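Local structure of thioredoxin reductase (Streptomyces clavuligerus, 4NTD) at residues G42-L47 with S307-G312; G291-G296 with A316-H321. The protein is the flavoenzyme HlmI, an FAD-dependent relative of thioredoxin reductases that catalyses disulfide bond formation in natural products, holomycin among them. All blocks are in the same frame, centred on the assembly; numbering follows the deposited sequence.

Interaction 1 of 2, residues G42-L47 with S307-G312; sequences GLNAAL and SSAGMG. With FAD (flavin-adenine dinucleotide), chain C.
Ala45 and Gly312 mark where helix 40-51 and helix 305-338 meet, their CA atoms lying 4.1 Å from each other. The two short helical segments run in nearly the same direction, 31° apart, with axes as close as 7.1 Å. Glycine suits this spacing: a CB on Gly312 would point at helix 40-51 and fall 3.0 Å from Ala45 N, a clash. Without it, the carbonyl of Gly312 comes right up to the neighbouring helix. Its O takes a CA-H...O contact from Ala45 CA at 3.3 Å, bent to 132° at the hydrogen, and Ala45 CB sits beside the same oxygen, so neighbouring carbons of one alanine both lean on it.

One residue earlier, Asn44 leans on the preceding turn of the partner helix. Its CB presses on Ala309 O at 3.3 Å, while OD1 passes the methyl of Ala309 at 3.6 Å (OD1 to CB). A chi1 of -144°, off the staggered positions, carries the amide past Ala309 to the second subunit, where ND2 donates to Gly74 O and OD1 accepts from Leu76 N. Both polar ends of this buried amide are thus spent on the dimer interface, which should fix its rotation.

Nearer the flavin nucleotide, Ser308 turns OG anti to its own carbonyl carbon, where it hydrogen-bonds Leu304 O a turn back and lies 3.5 Å from FAD C5'. That contact brings helix 305-338 up to the ribityl end of the diphosphate. Gly42, at the start of the other segment, belongs to a sequence that fits the GxGxxG pattern after strand 31-36. The site belongs to a Rossmann-type FAD-binding domain, where the first helix, after the glycine-rich turn, lies against the long C-terminal helix beside the cofactor.

Interaction 2 of 2, residues G291-G296 with A316-H321; sequences GVWAVG and AFALNH. With GSH (glutathione), chain B.
Trp293 lays its indole against Ala318 and Leu319, two consecutive residues of helix 305-338. At the start of the segment, Ala316 points away from the strand and fits against Val48 and Leu49 of helix 40-51. Phe317 looks toward the second subunit: its ring meets that of Tyr164 of that subunit, and glutathione CA1 lies in its plane, at the edge.

Ala318 is the first residue to touch the tryptophan. Its methyl rests by the nitrogen end of the indole, CB lying 3.9 Å from Trp293 NE1 and 4.0 Å from Trp293 CZ2. The indole N-H is not spent here, since NE1 is hydrogen-bonded to Ser284 OG. Trp293 stands on strand 292-294, an outermost strand within this chain of the five-stranded parallel sheet of the Rossmann-type FAD domain, and it is the side chain through which these two segments meet.

Leu319 covers a face of the six-membered ring. Its CB is 3.9 Å from the ring centroid and only 3° off the normal, a CH-pi contact, while Leu319 CA approaches Trp293 CH2 at 3.7 Å. With CG anti to the backbone N (chi1 -170°), the side chain runs on across the ring until CD1 reaches Trp293 CE3, also at 3.7 Å. Cutting Trp293 back to an alanine would probably open a gap beneath Leu319 and Ala318 and leave Ser284 without its indole donor.

Asn320 faces away from the strand, its OD1 accepting from Arg54 NE and its ND2 bonded to Tyr164 OH of the second subunit. At His321 the imidazole donates from NE2 to glutathione OE1 at 2.9 Å, with an angle of 147° at the hydrogen; Arg65 of the second subunit also hydrogen-bonds this glutathione.

How the interactions relate
Helix 305-338 serves both contacts in succession, interaction 1 near its start and interaction 2 two to three turns further on, with centres 10 Å apart. They touch directly. Ala45 O is 3.5 Å from Ala316 CB, so helix 40-51 packs along both stretches of the long helix, and Met311 O lies 3.4 Å from Val295 CG1. Beside FAD, Ser308 OG and Gly296 CA, 3.7 Å apart, bring one residue of each contact into the cofactor pocket. The side chain of Trp293 stays about 13 Å from FAD. At the other end, His321 carries interaction 2 to the glutathione at the subunit interface, which the side chain of Asn44, in interaction 1, approaches only to about 12 Å.

Interaction 1 of 2, residues G42-L47 with S307-G312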
# COMPACT_ATOMS: atom_id res chain seq x y z
N GLY A 42 -1.81 5.00 -10.09
CA GLY A 42 -2.98 5.43 -10.83
C GLY A 42 -3.88 4.28 -11.24
O GLY A 42 -5.11 4.39 -11.19
N LEU A 43 -3.28 3.17 -11.66
CA LEU A 43 -4.07 2.01 -12.10
C LEU A 43 -4.91 1.41 -10.98
O LEU A 43 -6.08 1.10 -11.19
CB LEU A 43 -3.18 0.93 -12.73
CG LEU A 43 -2.68 1.21 -14.15
CD1 LEU A 43 -1.66 0.16 -14.55
CD2 LEU A 43 -3.82 1.27 -15.16
N ASN A 44 -4.33 1.25 -9.79
CA ASN A 44 -5.10 0.65 -8.70
C ASN A 44 -6.17 1.62 -8.18
O ASN A 44 -7.23 1.18 -7.74
CB ASN A 44 -4.20 0.12 -7.57
CG ASN A 44 -4.75 -1.16 -6.94
OD1 ASN A 44 -4.01 -2.12 -6.71
ND2 ASN A 44 -6.05 -1.18 -6.66
N ALA A 45 -5.90 2.92 -8.24
CA ALA A 45 -6.93 3.92 -7.93
C ALA A 45 -8.11 3.79 -8.90
O ALA A 45 -9.27 3.71 -8.49
CB ALA A 45 -6.36 5.33 -7.96
N ALA A 46 -7.80 3.74 -10.20
CA ALA A 46 -8.82 3.61 -11.24
C ALA A 46 -9.61 2.30 -11.13
O ALA A 46 -10.82 2.28 -11.37
CB ALA A 46 -8.20 3.74 -12.62
N LEU A 47 -8.92 1.22 -10.77
CA LEU A 47 -9.56 -0.09 -10.65
C LEU A 47 -10.68 -0.06 -9.61
O LEU A 47 -11.80 -0.49 -9.88
CB LEU A 47 -8.52 -1.16 -10.28
CG LEU A 47 -9.01 -2.58 -10.03
CD1 LEU A 47 -9.83 -3.10 -11.20
CD2 LEU A 47 -7.84 -3.51 -9.75
N SER A 307 3.50 -0.72 -2.88
CA SER A 307 3.09 0.37 -1.98
C SER A 307 2.35 1.47 -2.75
O SER A 307 1.40 2.07 -2.23
CB SER A 307 4.29 0.96 -1.23
OG SER A 307 4.83 0.01 -0.33
N SER A 308 2.78 1.73 -3.98
CA SER A 308 2.08 2.69 -4.83
C SER A 308 0.68 2.19 -5.18
O SER A 308 -0.29 2.95 -5.10
CB SER A 308 2.91 2.98 -6.09
OG SER A 308 4.16 3.54 -5.73
N ALA A 309 0.57 0.91 -5.54
CA ALA A 309 -0.74 0.29 -5.77
C ALA A 309 -1.62 0.39 -4.52
O ALA A 309 -2.80 0.74 -4.60
CB ALA A 309 -0.58 -1.16 -6.19
N GLY A 310 -1.03 0.08 -3.37
CA GLY A 310 -1.73 0.15 -2.09
C GLY A 310 -2.28 1.54 -1.79
O GLY A 310 -3.41 1.67 -1.31
N MET A 311 -1.50 2.57 -2.07
CA MET A 311 -1.97 3.93 -1.82
C MET A 311 -3.00 4.38 -2.87
O MET A 311 -3.85 5.22 -2.57
CB MET A 311 -0.79 4.89 -1.72
CG MET A 311 -0.03 4.76 -0.41
SD MET A 311 -1.11 4.99 1.02
CE MET A 311 -1.92 6.51 0.55
N GLY A 312 -2.93 3.82 -4.08
CA GLY A 312 -3.98 4.04 -5.08
C GLY A 312 -5.33 3.53 -4.60
O GLY A 312 -6.34 4.22 -4.72
PA FAD C . 5.23 5.37 -12.14
O1A FAD C . 5.20 3.87 -12.16
O2A FAD C . 6.52 6.06 -12.50
O5B FAD C . 4.09 5.90 -13.13
C5B FAD C . 3.88 7.30 -13.30
C4B FAD C . 3.19 7.51 -14.64
O4B FAD C . 2.75 8.86 -14.74
C3B FAD C . 4.13 7.26 -15.82
O3B FAD C . 3.61 6.24 -16.68
C2B FAD C . 4.22 8.61 -16.53
O2B FAD C . 4.29 8.47 -17.95
C1B FAD C . 2.95 9.30 -16.08
N9A FAD C . 2.96 10.78 -16.10
C8A FAD C . 3.83 11.59 -15.48
N7A FAD C . 3.51 12.89 -15.69
C5A FAD C . 2.41 12.91 -16.46
C6A FAD C . 1.54 13.95 -17.05
N6A FAD C . 1.81 15.26 -16.86
N1A FAD C . 0.48 13.55 -17.79
C2A FAD C . 0.19 12.24 -17.99
N3A FAD C . 0.94 11.25 -17.47
C4A FAD C . 2.04 11.52 -16.72
N1 FAD C . 9.96 -1.08 -7.50
C2 FAD C . 9.63 -2.34 -7.15
O2 FAD C . 8.69 -2.50 -6.35
N3 FAD C . 10.28 -3.42 -7.63
C4 FAD C . 11.30 -3.31 -8.50
O4 FAD C . 11.89 -4.32 -8.93
C4X FAD C . 11.72 -1.96 -8.95
N5 FAD C . 12.74 -1.74 -9.82
C5X FAD C . 13.08 -0.48 -10.18
C6 FAD C . 14.13 -0.29 -11.08
C7 FAD C . 14.51 0.99 -11.47
C7M FAD C . 15.65 1.17 -12.45
C8 FAD C . 13.80 2.17 -10.93
C8M FAD C . 14.20 3.56 -11.33
C9 FAD C . 12.75 1.99 -10.03
C9A FAD C . 12.36 0.71 -9.63
N10 FAD C . 11.30 0.50 -8.72
C10 FAD C . 10.96 -0.82 -8.37
C1' FAD C . 10.51 1.59 -8.13
C2' FAD C . 9.31 1.87 -9.03
O2' FAD C . 9.75 2.55 -10.21
C3' FAD C . 8.26 2.73 -8.32
O3' FAD C . 7.87 2.09 -7.10
C4' FAD C . 7.00 2.96 -9.16
O4' FAD C . 7.34 3.38 -10.49
C5' FAD C . 6.11 4.03 -8.55
O5' FAD C . 4.81 3.94 -9.13
P FAD C . 3.96 5.25 -9.49
O1P FAD C . 4.07 6.23 -8.36
O2P FAD C . 2.61 4.78 -9.98
O3P FAD C . 4.78 5.96 -10.70

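Interaction 2 of 2, residues G291-G296 with A316-H321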
# COMPACT_ATOMS: atom_id res chain seq x y z
N GLY A 291 -10.71 17.83 -3.13
CA GLY A 291 -10.97 17.08 -4.35
C GLY A 291 -9.74 16.58 -5.08
O GLY A 291 -9.87 15.95 -6.13
N VAL A 292 -8.55 16.84 -4.54
CA VAL A 292 -7.29 16.48 -5.19
C VAL A 292 -6.49 15.49 -4.34
O VAL A 292 -6.04 15.82 -3.24
CB VAL A 292 -6.42 17.73 -5.47
CG1 VAL A 292 -5.10 17.35 -6.12
CG2 VAL A 292 -7.19 18.72 -6.34
N TRP A 293 -6.34 14.27 -4.85
CA TRP A 293 -5.54 13.23 -4.22
C TRP A 293 -4.21 13.07 -4.95
O TRP A 293 -4.10 13.38 -6.13
CB TRP A 293 -6.29 11.89 -4.23
CG TRP A 293 -7.15 11.64 -3.02
CD1 TRP A 293 -6.84 10.85 -1.95
CD2 TRP A 293 -8.46 12.18 -2.75
NE1 TRP A 293 -7.87 10.86 -1.03
CE2 TRP A 293 -8.87 11.67 -1.50
CE3 TRP A 293 -9.31 13.04 -3.45
CZ2 TRP A 293 -10.11 11.99 -0.93
CZ3 TRP A 293 -10.54 13.36 -2.88
CH2 TRP A 293 -10.92 12.84 -1.64
N ALA A 294 -3.20 12.60 -4.22
CA ALA A 294 -1.88 12.30 -4.81
C ALA A 294 -1.35 10.99 -4.24
O ALA A 294 -1.39 10.79 -3.02
CB ALA A 294 -0.91 13.43 -4.52
N VAL A 295 -0.87 10.10 -5.11
CA VAL A 295 -0.39 8.78 -4.69
C VAL A 295 0.88 8.36 -5.42
O VAL A 295 1.12 8.77 -6.56
CB VAL A 295 -1.46 7.68 -4.91
CG1 VAL A 295 -2.74 8.01 -4.16
CG2 VAL A 295 -1.75 7.46 -6.39
N GLY A 296 1.66 7.51 -4.77
CA GLY A 296 2.89 6.96 -5.33
C GLY A 296 4.12 7.83 -5.17
O GLY A 296 4.21 8.64 -4.24
N ALA A 316 -8.70 5.77 -3.63
CA ALA A 316 -10.00 5.45 -4.22
C ALA A 316 -11.08 5.28 -3.15
O ALA A 316 -12.20 5.78 -3.30
CB ALA A 316 -9.90 4.19 -5.07
N PHE A 317 -10.73 4.56 -2.08
CA PHE A 317 -11.62 4.33 -0.94
C PHE A 317 -12.10 5.67 -0.37
O PHE A 317 -13.31 5.92 -0.27
CB PHE A 317 -10.85 3.53 0.13
CG PHE A 317 -11.70 2.94 1.23
CD1 PHE A 317 -11.80 1.56 1.37
CD2 PHE A 317 -12.34 3.75 2.15
CE1 PHE A 317 -12.55 1.01 2.39
CE2 PHE A 317 -13.10 3.20 3.17
CZ PHE A 317 -13.20 1.83 3.29
N ALA A 318 -11.16 6.54 -0.04
CA ALA A 318 -11.47 7.85 0.55
C ALA A 318 -12.21 8.77 -0.42
O ALA A 318 -13.16 9.45 -0.05
CB ALA A 318 -10.20 8.52 1.05
N LEU A 319 -11.77 8.77 -1.68
CA LEU A 319 -12.35 9.64 -2.70
C LEU A 319 -13.82 9.28 -2.95
O LEU A 319 -14.68 10.16 -2.98
CB LEU A 319 -11.52 9.56 -3.99
CG LEU A 319 -11.82 10.56 -5.11
CD1 LEU A 319 -10.60 10.69 -6.02
CD2 LEU A 319 -13.05 10.17 -5.92
N ASN A 320 -14.10 7.99 -3.14
CA ASN A 320 -15.48 7.56 -3.35
C ASN A 320 -16.37 7.88 -2.15
O ASN A 320 -17.50 8.33 -2.32
CB ASN A 320 -15.57 6.07 -3.67
CG ASN A 320 -17.00 5.63 -3.91
OD1 ASN A 320 -17.62 6.02 -4.90
ND2 ASN A 320 -17.54 4.83 -3.00
N HIS A 321 -15.85 7.63 -0.95
CA HIS A 321 -16.58 7.94 0.28
C HIS A 321 -17.01 9.40 0.33
O HIS A 321 -18.15 9.71 0.67
CB HIS A 321 -15.74 7.61 1.51
CG HIS A 321 -16.07 6.29 2.11
ND1 HIS A 321 -16.53 6.16 3.40
CD2 HIS A 321 -16.05 5.04 1.58
CE1 HIS A 321 -16.76 4.88 3.65
NE2 HIS A 321 -16.47 4.18 2.56
N1 GSH B . -14.59 2.35 6.68
CA1 GSH B . -15.73 3.05 6.11
C1 GSH B . -15.95 4.34 6.92
O11 GSH B . -16.61 4.22 7.99
O12 GSH B . -15.47 5.41 6.47
CB1 GSH B . -17.01 2.25 6.23
CG1 GSH B . -17.66 1.97 4.88
CD1 GSH B . -16.77 0.99 4.11
OE1 GSH B . -16.04 1.37 3.19
N2 GSH B . -16.98 -0.29 4.44
CA2 GSH B . -16.23 -1.40 3.85
C2 GSH B . -14.96 -1.51 4.59
O2 GSH B . -14.74 -0.96 5.67
CB2 GSH B . -15.56 -1.06 2.51
SG2 GSH B . -15.75 -2.16 1.05
N3 GSH B . -14.10 -2.17 3.83
CA3 GSH B . -12.75 -2.24 4.19
C3 GSH B . -12.18 -3.66 4.47
O31 GSH B . -12.89 -4.76 4.12
O32 GSH B . -10.99 -3.79 4.99